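BexL (Amycolatopsis orientalis, PDB 4XRW) probably catalyses cyclisation, aromatisation and dehydration of a polyketide intermediate as a di-domain aromatase/cyclase of the BE-7585A pathway. Local coordinates at residues A[189-192]-A[197-200]; A[208-213]-A[218-223]; A[278-283]-A[312-317]. All coordinates share one frame; numbering follows the deposited sequence.

Overall arrangement
All three contacts lie in the second helix-grip unit of the chain, and each joins different elements of it. Contacts 1 and 3 are buried: in contact 1 a tryptophan ties two short helices together, and in contact 3 a serine on the long helix 299-326 meets a serine and a histidine of the sheet. Contact 2 is a hairpin at the margin of that same sheet, partly buried, with a charged face and an apolar one. Its apolar face packs on Trp198 of contact 1, whose Phe191 in turn touches Thr317 of contact 3. Contacts 2 and 3 do not touch; their centres lie about 18 Å apart.

Contact 1. Residues A[189-192]-A[197-200]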
loop_
_atom_site.group_PDB
_atom_site.type_symbol
_atom_site.label_atom_id
_atom_site.label_comp_id
_atom_site.label_asym_id
_atom_site.label_seq_id
_atom_site.Cartn_x
_atom_site.Cartn_y
_atom_site.Cartn_z
ATOM N N TYR A 189 14.290 4.646 14.752
ATOM C CA TYR A 189 14.139 4.572 13.292
ATOM C C TYR A 189 15.211 3.708 12.642
ATOM O O TYR A 189 14.905 2.828 11.840
ATOM C CB TYR A 189 14.192 5.980 12.690
ATOM C CG TYR A 189 14.219 6.014 11.168
ATOM C CD1 TYR A 189 13.025 6.046 10.432
ATOM C CD2 TYR A 189 15.412 5.983 10.482
ATOM C CE1 TYR A 189 13.053 6.070 9.018
ATOM C CE2 TYR A 189 15.453 6.005 9.094
ATOM C CZ TYR A 189 14.270 6.058 8.375
ATOM O OH TYR A 189 14.329 6.086 7.006
ATOM N N ASP A 190 16.492 3.995 12.939
ATOM C CA ASP A 190 17.594 3.262 12.334
ATOM C C ASP A 190 17.496 1.777 12.600
ATOM O O ASP A 190 17.828 0.971 11.741
ATOM C CB ASP A 190 18.962 3.751 12.834
ATOM C CG ASP A 190 19.374 5.128 12.261
ATOM O OD1 ASP A 190 18.785 5.621 11.268
ATOM O OD2 ASP A 190 20.321 5.718 12.822
ATOM N N PHE A 191 17.078 1.387 13.797
ATOM C CA PHE A 191 16.936 -0.037 14.096
ATOM C C PHE A 191 15.922 -0.721 13.152
ATOM O O PHE A 191 16.150 -1.839 12.699
ATOM C CB PHE A 191 16.499 -0.237 15.563
ATOM C CG PHE A 191 16.374 -1.667 15.974
ATOM C CD1 PHE A 191 15.192 -2.387 15.777
ATOM C CD2 PHE A 191 17.445 -2.321 16.573
ATOM C CE1 PHE A 191 15.085 -3.695 16.148
ATOM C CE2 PHE A 191 17.344 -3.637 16.952
ATOM C CZ PHE A 191 16.162 -4.333 16.760
ATOM N N VAL A 192 14.808 -0.056 12.890
ATOM C CA VAL A 192 13.762 -0.638 12.006
ATOM C C VAL A 192 14.119 -0.480 10.498
ATOM O O VAL A 192 13.814 -1.355 9.686
ATOM C CB VAL A 192 12.395 -0.007 12.295
ATOM C CG1 VAL A 192 11.364 -0.647 11.493
ATOM C CG2 VAL A 192 12.047 -0.176 13.813
ATOM N N LEU A 197 20.206 -6.095 9.208
ATOM C CA LEU A 197 20.797 -6.529 10.474
ATOM C C LEU A 197 19.852 -7.343 11.345
ATOM O O LEU A 197 20.221 -7.778 12.446
ATOM C CB LEU A 197 21.281 -5.294 11.241
ATOM C CG LEU A 197 22.296 -4.394 10.512
ATOM C CD1 LEU A 197 22.644 -3.201 11.362
ATOM C CD2 LEU A 197 23.596 -5.152 10.135
ATOM N N TRP A 198 18.609 -7.531 10.898
ATOM C CA TRP A 198 17.625 -8.222 11.724
ATOM C C TRP A 198 17.897 -9.705 11.942
ATOM O O TRP A 198 17.402 -10.265 12.905
ATOM C CB TRP A 198 16.220 -8.055 11.127
ATOM C CG TRP A 198 15.603 -6.726 11.304
ATOM C CD1 TRP A 198 16.129 -5.629 11.918
ATOM C CD2 TRP A 198 14.309 -6.334 10.838
ATOM N NE1 TRP A 198 15.246 -4.583 11.882
ATOM C CE2 TRP A 198 14.113 -4.984 11.231
ATOM C CE3 TRP A 198 13.296 -6.991 10.141
ATOM C CZ2 TRP A 198 12.956 -4.292 10.958
ATOM C CZ3 TRP A 198 12.133 -6.291 9.865
ATOM C CH2 TRP A 198 11.982 -4.949 10.259
ATOM N N ALA A 199 18.674 -10.363 11.070
ATOM C CA ALA A 199 18.982 -11.763 11.320
ATOM C C ALA A 199 19.884 -11.900 12.561
ATOM O O ALA A 199 19.880 -12.946 13.188
ATOM C CB ALA A 199 19.642 -12.416 10.116
ATOM N N GLU A 200 20.617 -10.850 12.913
ATOM C CA GLU A 200 21.488 -10.899 14.102
ATOM C C GLU A 200 20.831 -10.220 15.311
ATOM O O GLU A 200 21.271 -10.417 16.452
ATOM C CB GLU A 200 22.870 -10.298 13.779
ATOM C CG GLU A 200 22.989 -8.799 13.764
ATOM C CD GLU A 200 23.958 -8.249 12.675
ATOM O OE1 GLU A 200 24.824 -7.397 13.022
ATOM O OE2 GLU A 200 23.835 -8.635 11.477
#
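Trp198 brings the NE1-CZ2 edge of its indole up to the last turn of helix 185-193, against the backbone carbonyls of Phe191 and Val192. The indole N-H is spent on the first of these: NE1 donates to Phe191 O over 3.0 Å, nearly straight at 164°, with the oxygen at the ring edge and close to the ring plane. A carbonyl near the end of a helix suits such a donor, because fewer backbone N-H groups follow to claim it. Beyond the bond, the six-membered ring carries on past Val192, where CZ2 comes within 3.3 Å of Val192 O and 4.0 Å of Val192 CG1. The Trp198 chi1 of -74° sets CG beside its own backbone N and sends the indole across to the other helix. Phe191 adds an oblique aromatic neighbour, its plane 35° from that of the five-membered ring. On helix 299-326 the Phe191 side chain also touches Phe320, Ala321 and His324, while Val192 O accepts a hydrogen bond from Arg238 NH2. A large aromatic with one polar N-H thus fills a buried corner and satisfies a buried carbonyl at once. Two short helices joined in this way form part of the helix-grip fold, which the polyketide cyclase/dehydrase family shares.

Contact 2. Residues A[208-213]-A[218-223]; sequences VDLREP and QVLRMD
This is an antiparallel beta-ladder, the pairing of strands 205-212 and 217-225 in a hairpin at one margin of the second seven-stranded sheet. The axes of segments 208-212 and 218-223 come within 4.7 Å and are antiparallel at 177°, and two hydrogen-bonded pairs, Asp209 with Arg221 and Arg211 with Val219, supply four backbone bonds. The straightest runs from Arg211 N to Val219 O, at 178°.

The two faces differ sharply. On one, Val208, Leu210, Leu220 and Met222 give branched and flexible apolar side chains suited to the side that packs on Trp198: Val208 CG1 meets Leu220 CD1 at 3.6 Å, and CB of Met222 lies beside Val208 CG2. The other face carries Asp209, Arg211, Val219 and Arg221. Here Arg211 grips the carboxylate of Asp209 side-on, NE to OD1 and NH2 to OD2, the latter a 3.0 Å salt bridge; a bend at chi2 (119°) turns its guanidinium back along its own strand. One face of that flat group is covered by Arg221 CD, 3.6 Å from NH2 of Arg211. The neighbouring carboxylates probably temper the approach of the two arginines: Arg221 pairs through NH1 with Glu235, and a water accepts from its NE. At the turn end, Gln218 NE2 donates to Glu212 OE1 over 3.1 Å, arriving from above the carboxylate plane. This amide bridges several elements, since OE1 of Gln218 receives Arg238 and its NE2 also reaches Asp193 O.

Strand 217-225 continues the sheet through backbone bonds to strand 231-241, whereas strand 205-212 is outermost within the chain. Over the apolar face, Leu220 and Met222 pack on Trp198 of helix 198-201, and Leu210 touches Ala196 in the loop preceding that helix.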
loop_
_atom_site.group_PDB
_atom_site.type_symbol
_atom_site.label_atom_id
_atom_site.label_comp_id
_atom_site.label_asym_id
_atom_site.label_seq_id
_atom_site.Cartn_x
_atom_site.Cartn_y
_atom_site.Cartn_z
ATOM N N VAL A 208 17.912 -12.516 5.946
ATOM C CA VAL A 208 17.341 -11.311 5.308
ATOM C C VAL A 208 18.006 -11.053 3.984
ATOM O O VAL A 208 19.237 -11.215 3.814
ATOM C CB VAL A 208 17.476 -10.049 6.222
ATOM C CG1 VAL A 208 16.954 -8.775 5.537
ATOM C CG2 VAL A 208 16.727 -10.268 7.506
ATOM N N ASP A 209 17.173 -10.640 3.023
ATOM C CA ASP A 209 17.584 -10.307 1.665
ATOM C C ASP A 209 16.968 -8.945 1.405
ATOM O O ASP A 209 15.805 -8.856 0.970
ATOM C CB ASP A 209 17.120 -11.425 0.702
ATOM C CG ASP A 209 17.303 -11.102 -0.773
ATOM O OD1 ASP A 209 18.020 -10.135 -1.118
ATOM O OD2 ASP A 209 16.698 -11.862 -1.592
ATOM N N LEU A 210 17.694 -7.882 1.792
ATOM C CA LEU A 210 17.227 -6.502 1.663
ATOM C C LEU A 210 17.800 -5.837 0.414
ATOM O O LEU A 210 19.010 -5.688 0.280
ATOM C CB LEU A 210 17.604 -5.665 2.886
ATOM C CG LEU A 210 17.228 -4.181 2.853
ATOM C CD1 LEU A 210 15.735 -3.987 2.765
ATOM C CD2 LEU A 210 17.762 -3.447 4.058
ATOM N N ARG A 211 16.924 -5.439 -0.501
ATOM C CA ARG A 211 17.350 -4.748 -1.708
ATOM C C ARG A 211 16.968 -3.303 -1.565
ATOM O O ARG A 211 15.836 -3.017 -1.188
ATOM C CB ARG A 211 16.713 -5.341 -2.948
ATOM C CG ARG A 211 17.056 -6.810 -3.225
ATOM C CD ARG A 211 15.806 -7.643 -3.204
ATOM N NE ARG A 211 16.032 -9.092 -3.352
ATOM C CZ ARG A 211 15.407 -9.854 -4.239
ATOM N NH1 ARG A 211 14.500 -9.319 -5.069
ATOM N NH2 ARG A 211 15.664 -11.161 -4.278
ATOM N N GLU A 212 17.906 -2.386 -1.828
ATOM C CA GLU A 212 17.589 -0.981 -1.739
ATOM C C GLU A 212 18.030 -0.266 -3.028
ATOM O O GLU A 212 19.016 0.446 -3.026
ATOM C CB GLU A 212 18.220 -0.359 -0.492
ATOM C CG GLU A 212 17.605 1.010 -0.157
ATOM C CD GLU A 212 17.694 1.418 1.352
ATOM O OE1 GLU A 212 18.074 0.597 2.233
ATOM O OE2 GLU A 212 17.350 2.584 1.647
ATOM N N PRO A 213 17.249 -0.431 -4.115
ATOM C CA PRO A 213 17.621 0.061 -5.446
ATOM C C PRO A 213 17.854 1.575 -5.474
ATOM O O PRO A 213 18.794 2.043 -6.106
ATOM C CB PRO A 213 16.416 -0.333 -6.307
ATOM C CG PRO A 213 15.264 -0.342 -5.366
ATOM C CD PRO A 213 15.851 -0.916 -4.101
ATOM N N GLN A 218 12.768 0.198 -0.345
ATOM C CA GLN A 218 13.346 -1.100 -0.007
ATOM C C GLN A 218 12.440 -2.256 -0.458
ATOM O O GLN A 218 11.196 -2.131 -0.351
ATOM C CB GLN A 218 13.545 -1.198 1.496
ATOM C CG GLN A 218 14.487 -0.208 2.113
ATOM C CD GLN A 218 14.567 -0.355 3.613
ATOM O OE1 GLN A 218 13.609 -0.762 4.258
ATOM N NE2 GLN A 218 15.726 -0.053 4.172
ATOM N N VAL A 219 13.055 -3.353 -0.932
ATOM C CA VAL A 219 12.371 -4.604 -1.125
ATOM C C VAL A 219 12.953 -5.526 -0.062
ATOM O O VAL A 219 14.129 -5.871 -0.093
ATOM C CB VAL A 219 12.543 -5.166 -2.541
ATOM C CG1 VAL A 219 11.820 -6.490 -2.654
ATOM C CG2 VAL A 219 12.010 -4.159 -3.548
ATOM N N LEU A 220 12.134 -5.835 0.922
ATOM C CA LEU A 220 12.597 -6.599 2.092
ATOM C C LEU A 220 12.058 -7.995 1.982
ATOM O O LEU A 220 10.860 -8.211 2.039
ATOM C CB LEU A 220 12.149 -5.915 3.376
ATOM C CG LEU A 220 12.430 -6.655 4.675
ATOM C CD1 LEU A 220 13.928 -6.941 4.801
ATOM C CD2 LEU A 220 11.910 -5.770 5.819
ATOM N N ARG A 221 12.959 -8.945 1.759
ATOM C CA ARG A 221 12.626 -10.334 1.820
ATOM C C ARG A 221 13.264 -10.926 3.045
ATOM O O ARG A 221 14.448 -10.683 3.308
ATOM C CB ARG A 221 13.077 -11.071 0.572
ATOM C CG ARG A 221 12.381 -10.576 -0.650
ATOM C CD ARG A 221 12.948 -11.276 -1.901
ATOM N NE ARG A 221 12.643 -12.713 -1.915
ATOM C CZ ARG A 221 11.557 -13.254 -2.490
ATOM N NH1 ARG A 221 10.653 -12.499 -3.085
ATOM N NH2 ARG A 221 11.382 -14.557 -2.466
ATOM N N MET A 222 12.470 -11.641 3.818
ATOM C CA MET A 222 13.045 -12.243 5.023
ATOM C C MET A 222 12.465 -13.582 5.361
ATOM O O MET A 222 11.346 -13.895 5.004
ATOM C CB MET A 222 12.920 -11.292 6.196
ATOM C CG MET A 222 11.585 -10.822 6.526
ATOM S SD MET A 222 11.760 -9.508 7.775
ATOM C CE MET A 222 10.985 -10.287 9.176
ATOM N N ASP A 223 13.318 -14.385 5.996
ATOM C CA ASP A 223 13.001 -15.700 6.497
ATOM C C ASP A 223 12.717 -15.640 7.974
ATOM O O ASP A 223 13.534 -15.110 8.754
ATOM C CB ASP A 223 14.165 -16.649 6.270
ATOM C CG ASP A 223 14.273 -17.127 4.852
ATOM O OD1 ASP A 223 13.519 -16.657 3.959
ATOM O OD2 ASP A 223 15.143 -17.976 4.627
HETATM O O HOH W 1 14.693 -14.245 -0.321
#

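Contact 3. Residues A[278-283]-A[312-317]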
loop_
_atom_site.group_PDB
_atom_site.type_symbol
_atom_site.label_atom_id
_atom_site.label_comp_id
_atom_site.label_asym_id
_atom_site.label_seq_id
_atom_site.Cartn_x
_atom_site.Cartn_y
_atom_site.Cartn_z
ATOM N N SER A 278 3.733 0.741 15.710
ATOM C CA SER A 278 3.596 -0.170 14.583
ATOM C C SER A 278 2.116 -0.349 14.308
ATOM O O SER A 278 1.399 -0.922 15.140
ATOM C CB SER A 278 4.230 -1.509 14.897
ATOM O OG SER A 278 4.059 -2.450 13.868
ATOM N N GLU A 279 1.669 0.139 13.148
ATOM C CA GLU A 279 0.278 0.020 12.721
ATOM C C GLU A 279 0.143 -1.057 11.667
ATOM O O GLU A 279 1.050 -1.246 10.864
ATOM C CB GLU A 279 -0.216 1.359 12.176
ATOM C CG GLU A 279 -1.689 1.353 11.747
ATOM C CD GLU A 279 -1.945 0.872 10.302
ATOM O OE1 GLU A 279 -0.997 0.517 9.539
ATOM O OE2 GLU A 279 -3.136 0.847 9.928
ATOM N N HIS A 280 -0.967 -1.753 11.676
ATOM C CA HIS A 280 -1.274 -2.711 10.655
ATOM C C HIS A 280 -2.684 -2.534 10.146
ATOM O O HIS A 280 -3.559 -2.340 10.906
ATOM C CB HIS A 280 -1.161 -4.130 11.144
ATOM C CG HIS A 280 0.184 -4.495 11.677
ATOM N ND1 HIS A 280 1.105 -5.197 10.947
ATOM C CD2 HIS A 280 0.723 -4.331 12.894
ATOM C CE1 HIS A 280 2.177 -5.389 11.677
ATOM N NE2 HIS A 280 1.967 -4.877 12.862
ATOM N N THR A 281 -2.847 -2.630 8.846
ATOM C CA THR A 281 -4.169 -2.735 8.218
ATOM C C THR A 281 -4.250 -4.061 7.444
ATOM O O THR A 281 -3.358 -4.415 6.607
ATOM C CB THR A 281 -4.469 -1.546 7.282
ATOM O OG1 THR A 281 -4.640 -0.338 8.048
ATOM C CG2 THR A 281 -5.745 -1.801 6.481
ATOM N N VAL A 282 -5.314 -4.817 7.721
ATOM C CA VAL A 282 -5.503 -6.102 7.098
ATOM C C VAL A 282 -6.880 -6.201 6.451
ATOM O O VAL A 282 -7.846 -5.714 7.016
ATOM C CB VAL A 282 -5.367 -7.262 8.111
ATOM C CG1 VAL A 282 -5.590 -8.606 7.433
ATOM C CG2 VAL A 282 -3.981 -7.257 8.749
ATOM N N VAL A 283 -6.929 -6.822 5.280
ATOM C CA VAL A 283 -8.179 -7.315 4.697
ATOM C C VAL A 283 -8.118 -8.827 4.646
ATOM O O VAL A 283 -7.181 -9.415 4.095
ATOM C CB VAL A 283 -8.432 -6.759 3.279
ATOM C CG1 VAL A 283 -9.757 -7.297 2.717
ATOM C CG2 VAL A 283 -8.434 -5.249 3.283
ATOM N N THR A 312 2.010 -9.630 18.020
ATOM C CA THR A 312 3.081 -10.262 18.772
ATOM C C THR A 312 4.469 -9.940 18.171
ATOM O O THR A 312 5.360 -9.500 18.900
ATOM C CB THR A 312 2.839 -11.774 18.848
ATOM O OG1 THR A 312 1.694 -12.007 19.685
ATOM C CG2 THR A 312 4.036 -12.517 19.433
ATOM N N ASN A 313 4.640 -10.139 16.866
ATOM C CA ASN A 313 5.902 -9.868 16.201
ATOM C C ASN A 313 6.241 -8.386 16.262
ATOM O O ASN A 313 7.407 -8.032 16.380
ATOM C CB ASN A 313 5.884 -10.316 14.724
ATOM C CG ASN A 313 6.308 -11.783 14.515
ATOM O OD1 ASN A 313 6.940 -12.408 15.369
ATOM N ND2 ASN A 313 5.973 -12.323 13.346
ATOM N N SER A 314 5.236 -7.514 16.171
ATOM C CA SER A 314 5.503 -6.077 16.211
ATOM C C SER A 314 5.960 -5.589 17.599
ATOM O O SER A 314 6.904 -4.797 17.711
ATOM C CB SER A 314 4.263 -5.279 15.773
ATOM O OG SER A 314 4.172 -5.218 14.359
ATOM N N ARG A 315 5.273 -6.043 18.641
ATOM C CA ARG A 315 5.620 -5.666 19.999
ATOM C C ARG A 315 7.004 -6.211 20.332
ATOM O O ARG A 315 7.773 -5.556 21.035
ATOM C CB ARG A 315 4.584 -6.181 21.000
ATOM C CG ARG A 315 3.319 -5.321 21.107
ATOM C CD ARG A 315 2.285 -5.927 22.063
ATOM N NE ARG A 315 1.768 -7.214 21.592
ATOM C CZ ARG A 315 2.100 -8.406 22.093
ATOM N NH1 ARG A 315 2.940 -8.510 23.122
ATOM N NH2 ARG A 315 1.575 -9.510 21.573
ATOM N N ALA A 316 7.312 -7.398 19.816
ATOM C CA ALA A 316 8.651 -7.964 19.962
ATOM C C ALA A 316 9.703 -7.073 19.307
ATOM O O ALA A 316 10.700 -6.758 19.924
ATOM C CB ALA A 316 8.724 -9.372 19.380
ATOM N N THR A 317 9.472 -6.656 18.060
ATOM C CA THR A 317 10.408 -5.795 17.378
ATOM C C THR A 317 10.583 -4.450 18.102
ATOM O O THR A 317 11.699 -3.984 18.258
ATOM C CB THR A 317 9.980 -5.563 15.892
ATOM O OG1 THR A 317 9.969 -6.811 15.194
ATOM C CG2 THR A 317 10.949 -4.650 15.195
#
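Ser314, on the helix, puts one hydroxyl between two side chains of the strand: its OG lies 2.8 Å from Ser278 OG and 2.7 Å from His280 NE2. Both are hydrogen bonds in which either partner could be the donor. Ser278 and His280 are two residues apart in a beta-strand and therefore point to the same side, toward the helix, so a single small side chain can serve both. In Ser278 the hydroxyl stands opposite the backbone N (chi1 177°), which extends it toward Ser314. His280 instead has CG beside its backbone N (chi1 -58°), with a chi2 of -100° that directs the NE2 edge of the imidazole at the serine. Ser314 OG consequently sits near the ring plane, and the Ser314 CB behind it also lies in that plane. Ser314 OG also makes a weak bond to Leu310 O one turn earlier. Serine suits this close approach, because it is compact and can both donate and accept a hydrogen bond. The imidazole is held at its other nitrogen too, as ND1 bonds to His260 NE2, so its rotation is fixed from two sides.

Strand 274-284 is flanked in the sheet by strands 172-181 and 257-268, and His280 is framed by Phe175 and His260 from these two neighbours. Helix 299-326 packs across the sheet, with Leu310 touching His280 and Thr317 reaching Trp264 of strand 257-268.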